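Local structure of ribosome inactivating type 1 protein (Iris hollandica, 3MVG) at residues V230-S233 and K237-T240; Q202-E207 and G214-P219; V69-V74 and T162-A167. The protein belongs to the type 1 ribosome-inactivating proteins, a plant family whose members consist of a single chain bearing the family domain alone. One frame throughout, in Å; residues are numbered along the deposited sequence.

The centre of contact 3 is about 4 Å from that of the chain; there the turn before strand 72-78 of the six-stranded mixed sheet meets the end of helix 146-164. Contacts 1 and 2 sit near the periphery, their centres about 9 Å apart and each about 18 Å from that of contact 3. Both use the antiparallel strands 215-223 and 229-234, probably bonded through Ser233 O and Phe216 N: helix 201-210 packs on the first in contact 2, helix 235-240 on the second in contact 1. Along the chain contact 3 closes first, then contact 2, then contact 1. Leu204 touches Phe165, so helix 201-210 lies between strand pair and core, touching both.

Contact 1 of 3, residues V230-S233 and K237-T240; sequences VVIS and KART
Lys237 and Ala238 close over Ile232 in a local strand-to-helix contact, mostly apolar but finished by one bond from a lysine to a backbone oxygen. It lies at the periphery of the chain, where strand 229-234 runs directly into the short helix 235-240. The two branches of Ile232 divide the work. CG2, placed anti to the backbone N, rests on the backbone N and the methyl of Ala238, inside the short helix, 4.1 Å from Ala238 CB; so small a methyl lets strand and helix come close. CD1, at the end of the other branch, lies against the lysine chain, with CE of Lys237 at 3.7 Å. Isoleucine suits this place because its beta-branch fits an extended backbone while giving two separate apolar contacts. The strand is one half of an antiparallel pair with strand 215-223, whose Leu222 also packs on Ile232, as do Phe241 and Cys242 beyond the helix. Lys237 runs back obliquely alongside the strand, over CD1 of Ile232: CG stands anti to the backbone N (chi1 -173°) and the chain beyond it is extended, which carries NZ to 3.1 Å from Val231 O. The ammonium comes from above the carbonyl plane, 36° out of it. A sulfate ion lies about 5 Å from the lysine side chain at the nearest atoms, and NH1 of Arg191 of the second subunit, a like charge, is close to NZ.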
ATOM      1  N   VAL A 230       0.399  18.544   4.228  1.00 15.48           N
ATOM      2  CA  VAL A 230       1.020  18.514   2.911  1.00 15.24           C
ATOM      3  C   VAL A 230       0.031  19.108   1.904  1.00 14.61           C
ATOM      4  O   VAL A 230      -1.154  19.280   2.199  1.00 14.93           O
ATOM      5  CB  VAL A 230       1.434  17.079   2.489  1.00 15.29           C
ATOM      6  CG1 VAL A 230       2.452  16.478   3.462  1.00 15.69           C
ATOM      7  CG2 VAL A 230       0.209  16.174   2.332  1.00 15.90           C
ATOM      8  N   VAL A 231       0.522  19.420   0.711  1.00 14.52           N
ATOM      9  CA  VAL A 231      -0.337  19.957  -0.333  1.00 14.36           C
ATOM     10  C   VAL A 231      -0.245  19.061  -1.560  1.00 14.34           C
ATOM     11  O   VAL A 231       0.850  18.722  -2.017  1.00 14.85           O
ATOM     12  CB  VAL A 231       0.038  21.415  -0.695  1.00 14.25           C
ATOM     13  CG1 VAL A 231      -0.847  21.935  -1.831  1.00 15.11           C
ATOM     14  CG2 VAL A 231      -0.060  22.318   0.539  1.00 15.46           C
ATOM     15  N   ILE A 232      -1.409  18.667  -2.071  1.00 14.06           N
ATOM     16  CA  ILE A 232      -1.506  17.866  -3.290  1.00 14.34           C
ATOM     17  C   ILE A 232      -1.833  18.803  -4.451  1.00 14.56           C
ATOM     18  O   ILE A 232      -2.888  19.426  -4.464  1.00 14.86           O
ATOM     19  CB  ILE A 232      -2.608  16.777  -3.166  1.00 14.22           C
ATOM     20  CG1 ILE A 232      -2.501  16.009  -1.835  1.00 15.13           C
ATOM     21  CG2 ILE A 232      -2.593  15.841  -4.381  1.00 14.11           C
ATOM     22  CD1 ILE A 232      -1.178  15.299  -1.586  1.00 16.30           C
ATOM     23  N   SER A 233      -0.928  18.881  -5.427  1.00 15.03           N
ATOM     24  CA  SER A 233      -1.018  19.891  -6.485  1.00 15.42           C
ATOM     25  C   SER A 233      -1.155  19.310  -7.884  1.00 15.16           C
ATOM     26  O   SER A 233      -1.308  20.048  -8.854  1.00 15.16           O
ATOM     27  CB  SER A 233       0.210  20.802  -6.450  1.00 15.95           C
ATOM     28  OG  SER A 233       0.271  21.506  -5.229  1.00 17.80           O
ATOM     29  N   LYS A 237       0.544  13.005  -7.903  1.00 13.87           N
ATOM     30  CA  LYS A 237       0.635  12.963  -6.449  1.00 13.49           C
ATOM     31  C   LYS A 237      -0.643  12.385  -5.827  1.00 12.94           C
ATOM     32  O   LYS A 237      -0.581  11.586  -4.893  1.00 12.77           O
ATOM     33  CB  LYS A 237       0.956  14.343  -5.860  1.00 14.26           C
ATOM     34  CG  LYS A 237       1.225  14.308  -4.366  1.00 16.67           C
ATOM     35  CD  LYS A 237       2.065  15.469  -3.890  0.50 18.62           C
ATOM     36  CE  LYS A 237       2.426  15.304  -2.427  0.50 19.64           C
ATOM     37  NZ  LYS A 237       3.082  16.516  -1.864  0.50 20.84           N
ATOM     38  N   ALA A 238      -1.798  12.772  -6.355  1.00 11.80           N
ATOM     39  CA  ALA A 238      -3.070  12.214  -5.879  1.00 11.48           C
ATOM     40  C   ALA A 238      -3.107  10.693  -6.040  1.00 11.24           C
ATOM     41  O   ALA A 238      -3.503   9.972  -5.117  1.00 11.06           O
ATOM     42  CB  ALA A 238      -4.237  12.860  -6.608  1.00 11.94           C
ATOM     43  N   ARG A 239      -2.692  10.217  -7.209  1.00 10.45           N
ATOM     44  CA  ARG A 239      -2.672   8.783  -7.478  1.00 10.79           C
ATOM     45  C   ARG A 239      -1.615   8.062  -6.641  1.00 10.95           C
ATOM     46  O   ARG A 239      -1.857   6.963  -6.132  1.00 10.48           O
ATOM     47  CB  ARG A 239      -2.453   8.531  -8.976  1.00 10.75           C
ATOM     48  CG  ARG A 239      -2.688   7.073  -9.405  1.00 11.33           C
ATOM     49  CD  ARG A 239      -2.488   6.860 -10.912  1.00 12.32           C
ATOM     50  NE  ARG A 239      -1.125   7.215 -11.273  1.00 12.55           N
ATOM     51  CZ  ARG A 239      -0.777   8.218 -12.067  1.00 11.86           C
ATOM     52  NH1 ARG A 239      -1.690   8.943 -12.706  1.00 12.77           N
ATOM     53  NH2 ARG A 239       0.510   8.468 -12.244  1.00 13.36           N
ATOM     54  N   THR A 240      -0.442   8.674  -6.491  1.00 10.97           N
ATOM     55  CA  THR A 240       0.718   8.009  -5.883  1.00 11.81           C
ATOM     56  C   THR A 240       0.757   8.129  -4.361  1.00 11.75           C
ATOM     57  O   THR A 240       0.935   7.130  -3.660  1.00 12.08           O
ATOM     58  CB  THR A 240       2.034   8.562  -6.464  1.00 11.87           C
ATOM     59  OG1 THR A 240       2.039   8.357  -7.878  1.00 12.56           O
ATOM     60  CG2 THR A 240       3.247   7.874  -5.872  1.00 12.58           C
TER

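Contact 2 of 3, residues Q202-E207 and G214-P219; sequences QTLSTE and GRFLQP
Glu207 sets its CG anti to the carbonyl carbon (chi1 -68°) and bends again at chi2 (-55°), two turns that fold the carboxylate back to the corner at Leu217 and Gln218, while the helix backbone itself holds CB over the ring of Phe216. CB of Glu207 sits 3.5 Å from the centroid of the Phe216 ring, almost straight above it, in a CH-pi contact over one face. Leu204, one turn earlier on helix 201-210, meets the same ring at its edge, CD2 of Leu204 lying 4.1 Å from CE2 of Phe216. A flat aromatic suits this position since it offers a broad face to the helix, while the strand it stands on pairs with strand 229-234, whose Ile232 also touches the ring. Just beyond Phe216 the chain turns a corner at Leu217 and Gln218, which directs amide groups toward the helix. Gln218 N donates to OE1 of Glu207 over 3.0 Å with an N-H...O angle of 156°, reaching the oxygen from well above the carboxylate plane. The CB of Gln218 packs 3.6 Å from the other oxygen of Glu207, OE2. A bound water completes the bridge: it gives hydrogen bonds to OE1 (2.7 Å) and to the backbone O of Glu207 (2.8 Å), and takes one from Leu217 N at 2.8 Å. Because OE1 accepts from both an amide and a water in a buried setting, its negative charge is probably stabilised, and the two bonds should restrain rotation of the carboxylate; Gln218 O, a second acceptor 3.4 Å from Glu207 OE1, would work against the charge, so the net effect on ionisation is uncertain.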
ATOM      1  N   GLN A 202     -14.207  13.880  -2.551  1.00 12.19           N
ATOM      2  CA  GLN A 202     -14.862  14.615  -3.631  1.00 12.78           C
ATOM      3  C   GLN A 202     -13.943  15.704  -4.199  1.00 12.97           C
ATOM      4  O   GLN A 202     -13.796  15.827  -5.419  1.00 12.75           O
ATOM      5  CB  GLN A 202     -16.214  15.202  -3.200  1.00 13.41           C
ATOM      6  CG  GLN A 202     -16.771  16.175  -4.241  1.00 15.29           C
ATOM      7  CD  GLN A 202     -18.227  16.539  -4.055  1.00 18.27           C
ATOM      8  OE1 GLN A 202     -18.738  17.421  -4.748  1.00 21.25           O
ATOM      9  NE2 GLN A 202     -18.913  15.850  -3.157  1.00 18.40           N
ATOM     10  N   THR A 203     -13.295  16.459  -3.313  1.00 13.22           N
ATOM     11  CA  THR A 203     -12.411  17.537  -3.730  1.00 14.03           C
ATOM     12  C   THR A 203     -11.274  17.010  -4.603  1.00 13.22           C
ATOM     13  O   THR A 203     -11.003  17.559  -5.677  1.00 13.47           O
ATOM     14  CB  THR A 203     -11.871  18.307  -2.513  1.00 14.26           C
ATOM     15  OG1 THR A 203     -12.967  18.951  -1.852  1.00 16.97           O
ATOM     16  CG2 THR A 203     -10.853  19.359  -2.925  1.00 16.15           C
ATOM     17  N   LEU A 204     -10.619  15.940  -4.156  1.00 12.40           N
ATOM     18  CA  LEU A 204      -9.543  15.343  -4.925  1.00 11.82           C
ATOM     19  C   LEU A 204     -10.064  14.801  -6.258  1.00 11.18           C
ATOM     20  O   LEU A 204      -9.415  14.971  -7.300  1.00 11.93           O
ATOM     21  CB  LEU A 204      -8.843  14.240  -4.120  1.00 11.84           C
ATOM     22  CG  LEU A 204      -7.968  14.710  -2.945  1.00 12.25           C
ATOM     23  CD1 LEU A 204      -7.680  13.565  -1.982  1.00 11.99           C
ATOM     24  CD2 LEU A 204      -6.660  15.356  -3.420  1.00 13.33           C
ATOM     25  N   SER A 205     -11.231  14.156  -6.224  1.00 11.23           N
ATOM     26  CA  SER A 205     -11.833  13.578  -7.427  1.00 11.29           C
ATOM     27  C   SER A 205     -12.066  14.659  -8.474  1.00 11.63           C
ATOM     28  O   SER A 205     -11.744  14.477  -9.652  1.00 11.54           O
ATOM     29  CB  SER A 205     -13.168  12.907  -7.101  1.00 10.96           C
ATOM     30  OG  SER A 205     -12.991  11.688  -6.372  1.00 10.97           O
ATOM     31  N   THR A 206     -12.651  15.771  -8.039  1.00 12.12           N
ATOM     32  CA  THR A 206     -12.936  16.901  -8.922  1.00 12.85           C
ATOM     33  C   THR A 206     -11.654  17.523  -9.475  1.00 12.51           C
ATOM     34  O   THR A 206     -11.554  17.765 -10.690  1.00 13.57           O
ATOM     35  CB  THR A 206     -13.812  17.924  -8.201  1.00 12.87           C
ATOM     36  OG1 THR A 206     -15.088  17.325  -7.966  1.00 14.33           O
ATOM     37  CG2 THR A 206     -13.992  19.198  -9.039  1.00 14.48           C
ATOM     38  N   GLU A 207     -10.658  17.729  -8.619  1.00 12.95           N
ATOM     39  CA  GLU A 207      -9.399  18.313  -9.077  1.00 13.55           C
ATOM     40  C   GLU A 207      -8.716  17.433 -10.120  1.00 13.42           C
ATOM     41  O   GLU A 207      -8.158  17.937 -11.096  1.00 13.68           O
ATOM     42  CB  GLU A 207      -8.453  18.617  -7.913  1.00 13.78           C
ATOM     43  CG  GLU A 207      -8.922  19.753  -6.982  1.00 15.01           C
ATOM     44  CD  GLU A 207      -9.200  21.062  -7.706  1.00 17.11           C
ATOM     45  OE1 GLU A 207      -8.397  21.452  -8.581  1.00 18.77           O
ATOM     46  OE2 GLU A 207     -10.219  21.704  -7.387  1.00 19.96           O
ATOM     47  N   GLY A 214      -2.169  17.761 -16.063  1.00 18.49           N
ATOM     48  CA  GLY A 214      -1.993  17.057 -14.795  1.00 18.00           C
ATOM     49  C   GLY A 214      -1.931  17.940 -13.559  1.00 17.86           C
ATOM     50  O   GLY A 214      -1.934  17.430 -12.441  1.00 17.57           O
ATOM     51  N   ARG A 215      -1.880  19.259 -13.743  1.00 17.93           N
ATOM     52  CA  ARG A 215      -1.770  20.189 -12.615  1.00 17.65           C
ATOM     53  C   ARG A 215      -3.140  20.614 -12.111  1.00 16.66           C
ATOM     54  O   ARG A 215      -4.017  20.980 -12.895  1.00 16.61           O
ATOM     55  CB  ARG A 215      -0.951  21.434 -12.995  1.00 18.30           C
ATOM     56  CG  ARG A 215       0.506  21.163 -13.411  1.00 21.16           C
ATOM     57  CD  ARG A 215       1.386  20.725 -12.243  0.70 24.83           C
ATOM     58  NE  ARG A 215       1.468  21.739 -11.189  1.00 28.16           N
ATOM     59  CZ  ARG A 215       2.036  21.551  -9.999  1.00 29.60           C
ATOM     60  NH1 ARG A 215       2.585  20.381  -9.686  1.00 31.06           N
ATOM     61  NH2 ARG A 215       2.053  22.540  -9.116  1.00 30.63           N
ATOM     62  N   PHE A 216      -3.327  20.566 -10.795  1.00 15.99           N
ATOM     63  CA  PHE A 216      -4.595  20.967 -10.187  1.00 16.09           C
ATOM     64  C   PHE A 216      -4.838  22.464 -10.351  1.00 16.78           C
ATOM     65  O   PHE A 216      -3.931  23.276 -10.142  1.00 17.29           O
ATOM     66  CB  PHE A 216      -4.581  20.673  -8.685  1.00 16.01           C
ATOM     67  CG  PHE A 216      -4.818  19.227  -8.313  1.00 15.03           C
ATOM     68  CD1 PHE A 216      -4.902  18.215  -9.272  1.00 14.99           C
ATOM     69  CD2 PHE A 216      -4.923  18.882  -6.967  1.00 15.64           C
ATOM     70  CE1 PHE A 216      -5.118  16.885  -8.883  1.00 14.28           C
ATOM     71  CE2 PHE A 216      -5.136  17.565  -6.574  1.00 15.84           C
ATOM     72  CZ  PHE A 216      -5.234  16.569  -7.527  1.00 15.41           C
ATOM     73  N   LEU A 217      -6.068  22.828 -10.687  1.00 16.99           N
ATOM     74  CA  LEU A 217      -6.476  24.234 -10.672  1.00 17.96           C
ATOM     75  C   LEU A 217      -6.454  24.792  -9.249  1.00 18.38           C
ATOM     76  O   LEU A 217      -6.089  25.953  -9.031  1.00 18.84           O
ATOM     77  CB  LEU A 217      -7.864  24.407 -11.288  1.00 18.43           C
ATOM     78  CG  LEU A 217      -8.130  23.883 -12.705  1.00 19.96           C
ATOM     79  CD1 LEU A 217      -9.578  24.163 -13.087  1.00 21.65           C
ATOM     80  CD2 LEU A 217      -7.170  24.470 -13.741  1.00 22.48           C
ATOM     81  N   GLN A 218      -6.848  23.962  -8.286  1.00 18.16           N
ATOM     82  CA  GLN A 218      -6.868  24.339  -6.878  1.00 18.40           C
ATOM     83  C   GLN A 218      -6.157  23.270  -6.050  1.00 18.22           C
ATOM     84  O   GLN A 218      -6.739  22.219  -5.752  1.00 18.49           O
ATOM     85  CB  GLN A 218      -8.307  24.535  -6.385  1.00 18.29           C
ATOM     86  CG  GLN A 218      -9.045  25.713  -7.014  1.00 20.67           C
ATOM     87  CD  GLN A 218      -8.396  27.061  -6.725  0.70 22.01           C
ATOM     88  OE1 GLN A 218      -7.849  27.291  -5.640  0.70 22.81           O
ATOM     89  NE2 GLN A 218      -8.465  27.965  -7.698  0.70 23.65           N
ATOM     90  N   PRO A 219      -4.885  23.519  -5.688  1.00 17.85           N
ATOM     91  CA  PRO A 219      -4.159  22.581  -4.833  1.00 17.53           C
ATOM     92  C   PRO A 219      -4.909  22.261  -3.537  1.00 17.08           C
ATOM     93  O   PRO A 219      -5.591  23.118  -2.973  1.00 17.61           O
ATOM     94  CB  PRO A 219      -2.845  23.313  -4.563  1.00 17.93           C
ATOM     95  CG  PRO A 219      -2.620  24.096  -5.825  1.00 18.54           C
ATOM     96  CD  PRO A 219      -3.995  24.565  -6.231  1.00 18.17           C
TER
HETATM   97  O   HOH W   1      -7.877  20.720 -11.115  1.00 16.24           O

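Contact 3 of 3, residues V69-V74 and T162-A167; sequences VNAYVV and TARFRA
The guanidinium of Arg164 and the ring of Tyr72 lie 24° from parallel, yet they meet obliquely rather than as a full stack: NH2 of the arginine is 3.4 Å from CD2 of the tyrosine, near one corner of the ring. Turned this way, the guanidinium points an edge at Asn70, whose backbone O lies in its plane. NH2 gives that oxygen a nearly straight hydrogen bond of 2.8 Å (166° at the hydrogen), and NE adds a weak one at 3.3 Å. Arginine suits the place because it can grip one carbonyl with two N-H groups while its NH2 still lies close to CD2 of Tyr72. Its chain stays extended from CG to NE, spanning the gap from the end of helix 146-164 to the loop, past the methyl of Ala71, whose CB is 4.4 Å from NE of Arg164. That loop is the turn between strands 61-67 and 72-78 of the mixed sheet. Asn70 shapes it with an Asx turn, its OD1 accepting from Tyr72 N at 3.1 Å, and Ala71 with Tyr72 forms a G1 beta bulge opposite Asn67, Ala71 taking the positive phi usual at its first position. With CG roughly anti to the backbone N (chi1 -151°), the tyrosine ring brings CD2 up to NH2 of Arg164, and its hydroxyl is hydrogen-bonded to Gly106 O. Arg164 also makes a cation-pi contact with Trp201, and its NH2 hydrogen-bonds O1 of a glycerol, probably from the crystallisation liquor.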
ATOM      1  N   VAL A  69     -22.217   4.897  -7.919  1.00 10.24           N
ATOM      2  CA  VAL A  69     -21.927   6.310  -8.197  1.00 10.55           C
ATOM      3  C   VAL A  69     -20.907   6.887  -7.209  1.00 10.27           C
ATOM      4  O   VAL A  69     -20.045   7.673  -7.583  1.00 10.35           O
ATOM      5  CB  VAL A  69     -23.237   7.158  -8.231  1.00 11.18           C
ATOM      6  CG1 VAL A  69     -22.955   8.642  -8.457  1.00 11.76           C
ATOM      7  CG2 VAL A  69     -24.171   6.635  -9.305  1.00 11.74           C
ATOM      8  N   ASN A  70     -20.998   6.487  -5.945  1.00 10.25           N
ATOM      9  CA  ASN A  70     -20.094   7.048  -4.948  1.00 10.36           C
ATOM     10  C   ASN A  70     -19.344   6.006  -4.117  1.00 10.16           C
ATOM     11  O   ASN A  70     -18.610   6.356  -3.189  1.00 10.58           O
ATOM     12  CB  ASN A  70     -20.817   8.072  -4.054  1.00 11.07           C
ATOM     13  CG  ASN A  70     -21.892   7.448  -3.191  1.00 11.84           C
ATOM     14  OD1 ASN A  70     -22.151   6.244  -3.254  1.00 11.19           O
ATOM     15  ND2 ASN A  70     -22.522   8.274  -2.356  1.00 14.07           N
ATOM     16  N   ALA A  71     -19.526   4.732  -4.465  1.00 10.29           N
ATOM     17  CA  ALA A  71     -18.891   3.598  -3.764  1.00 10.76           C
ATOM     18  C   ALA A  71     -19.282   3.499  -2.292  1.00 10.91           C
ATOM     19  O   ALA A  71     -18.573   2.873  -1.501  1.00 11.83           O
ATOM     20  CB  ALA A  71     -17.364   3.641  -3.917  1.00 11.48           C
ATOM     21  N   TYR A  72     -20.419   4.082  -1.927  1.00 10.69           N
ATOM     22  CA  TYR A  72     -20.806   4.200  -0.524  1.00 10.78           C
ATOM     23  C   TYR A  72     -22.012   3.335  -0.161  1.00 10.41           C
ATOM     24  O   TYR A  72     -22.852   3.012  -0.993  1.00 10.66           O
ATOM     25  CB  TYR A  72     -21.109   5.662  -0.192  1.00 10.86           C
ATOM     26  CG  TYR A  72     -20.840   6.058   1.245  1.00 11.24           C
ATOM     27  CD1 TYR A  72     -21.888   6.241   2.154  1.00 11.12           C
ATOM     28  CD2 TYR A  72     -19.538   6.268   1.686  1.00 10.79           C
ATOM     29  CE1 TYR A  72     -21.640   6.637   3.470  1.00 11.29           C
ATOM     30  CE2 TYR A  72     -19.275   6.676   2.986  1.00 11.71           C
ATOM     31  CZ  TYR A  72     -20.330   6.850   3.872  1.00 11.39           C
ATOM     32  OH  TYR A  72     -20.058   7.238   5.166  1.00 12.60           O
ATOM     33  N   VAL A  73     -22.092   2.983   1.116  1.00 10.10           N
ATOM     34  CA  VAL A  73     -23.157   2.121   1.632  1.00 10.31           C
ATOM     35  C   VAL A  73     -24.483   2.876   1.699  1.00 10.11           C
ATOM     36  O   VAL A  73     -24.518   3.999   2.211  1.00 10.96           O
ATOM     37  CB  VAL A  73     -22.780   1.580   3.036  1.00 10.13           C
ATOM     38  CG1 VAL A  73     -23.924   0.793   3.649  1.00 11.02           C
ATOM     39  CG2 VAL A  73     -21.535   0.706   2.961  1.00 11.62           C
ATOM     40  N   VAL A  74     -25.557   2.259   1.195  1.00 10.04           N
ATOM     41  CA  VAL A  74     -26.908   2.831   1.283  1.00 10.74           C
ATOM     42  C   VAL A  74     -27.872   1.962   2.103  1.00 10.44           C
ATOM     43  O   VAL A  74     -28.929   2.431   2.543  1.00 10.98           O
ATOM     44  CB  VAL A  74     -27.534   3.103  -0.119  1.00 10.78           C
ATOM     45  CG1 VAL A  74     -26.653   4.060  -0.936  1.00 12.22           C
ATOM     46  CG2 VAL A  74     -27.795   1.799  -0.883  1.00 11.64           C
ATOM     47  N   THR A 162     -11.371   2.225   1.826  1.00  9.34           N
ATOM     48  CA  THR A 162     -10.227   1.508   1.258  1.00  9.08           C
ATOM     49  C   THR A 162     -10.369   1.312  -0.263  1.00  9.05           C
ATOM     50  O   THR A 162      -9.371   1.353  -0.983  1.00  9.53           O
ATOM     51  CB  THR A 162     -10.035   0.160   1.948  1.00  9.37           C
ATOM     52  OG1 THR A 162     -11.285  -0.524   1.917  1.00  9.91           O
ATOM     53  CG2 THR A 162      -9.575   0.335   3.402  1.00 10.11           C
ATOM     54  N   ALA A 163     -11.594   1.108  -0.750  1.00  8.54           N
ATOM     55  CA  ALA A 163     -11.806   1.072  -2.202  1.00  8.87           C
ATOM     56  C   ALA A 163     -11.421   2.429  -2.819  1.00  8.52           C
ATOM     57  O   ALA A 163     -10.796   2.482  -3.871  1.00  8.96           O
ATOM     58  CB  ALA A 163     -13.258   0.742  -2.536  1.00  9.30           C
ATOM     59  N   ARG A 164     -11.792   3.525  -2.152  1.00  8.77           N
ATOM     60  CA  ARG A 164     -11.504   4.879  -2.644  1.00  9.12           C
ATOM     61  C   ARG A 164     -10.028   5.243  -2.545  1.00  9.47           C
ATOM     62  O   ARG A 164      -9.517   5.962  -3.408  1.00  9.44           O
ATOM     63  CB  ARG A 164     -12.317   5.908  -1.869  1.00 10.11           C
ATOM     64  CG  ARG A 164     -13.804   5.880  -2.142  1.00  9.72           C
ATOM     65  CD  ARG A 164     -14.470   6.806  -1.158  1.00 10.19           C
ATOM     66  NE  ARG A 164     -15.901   6.963  -1.386  1.00 10.58           N
ATOM     67  CZ  ARG A 164     -16.694   7.699  -0.614  1.00 11.41           C
ATOM     68  NH1 ARG A 164     -16.203   8.331   0.441  1.00 13.65           N
ATOM     69  NH2 ARG A 164     -17.978   7.802  -0.903  1.00 10.96           N
ATOM     70  N   PHE A 165      -9.351   4.765  -1.498  1.00  9.25           N
ATOM     71  CA  PHE A 165      -7.969   5.175  -1.215  1.00  9.36           C
ATOM     72  C   PHE A 165      -7.074   3.996  -0.895  1.00  9.33           C
ATOM     73  O   PHE A 165      -7.193   3.374   0.180  1.00  9.74           O
ATOM     74  CB  PHE A 165      -7.900   6.132  -0.024  1.00  9.32           C
ATOM     75  CG  PHE A 165      -8.532   7.464  -0.266  1.00 10.00           C
ATOM     76  CD1 PHE A 165      -7.863   8.443  -0.996  1.00 10.70           C
ATOM     77  CD2 PHE A 165      -9.779   7.753   0.255  1.00 11.14           C
ATOM     78  CE1 PHE A 165      -8.443   9.693  -1.214  1.00 11.62           C
ATOM     79  CE2 PHE A 165     -10.357   8.997   0.047  1.00 11.27           C
ATOM     80  CZ  PHE A 165      -9.687   9.966  -0.683  1.00 11.96           C
ATOM     81  N   ARG A 166      -6.133   3.719  -1.788  1.00  9.55           N
ATOM     82  CA  ARG A 166      -5.147   2.675  -1.543  1.00 10.07           C
ATOM     83  C   ARG A 166      -4.261   2.992  -0.343  1.00 10.54           C
ATOM     84  O   ARG A 166      -3.703   2.071   0.264  1.00 11.33           O
ATOM     85  CB  ARG A 166      -4.317   2.403  -2.799  1.00 10.20           C
ATOM     86  CG  ARG A 166      -5.155   1.825  -3.915  1.00  9.65           C
ATOM     87  CD  ARG A 166      -4.421   1.802  -5.234  1.00 10.89           C
ATOM     88  NE  ARG A 166      -5.300   1.402  -6.327  1.00 11.94           N
ATOM     89  CZ  ARG A 166      -5.578   0.144  -6.665  1.00 10.03           C
ATOM     90  NH1 ARG A 166      -5.016  -0.880  -6.020  1.00 11.45           N
ATOM     91  NH2 ARG A 166      -6.430  -0.079  -7.654  1.00 10.41           N
ATOM     92  N   ALA A 167      -4.136   4.268   0.019  1.00 10.61           N
ATOM     93  CA  ALA A 167      -3.371   4.619   1.221  1.00 11.25           C
ATOM     94  C   ALA A 167      -4.036   4.064   2.473  1.00 11.64           C
ATOM     95  O   ALA A 167      -3.350   3.692   3.430  1.00 12.28           O
ATOM     96  CB  ALA A 167      -3.195   6.117   1.339  1.00 12.29           C
TER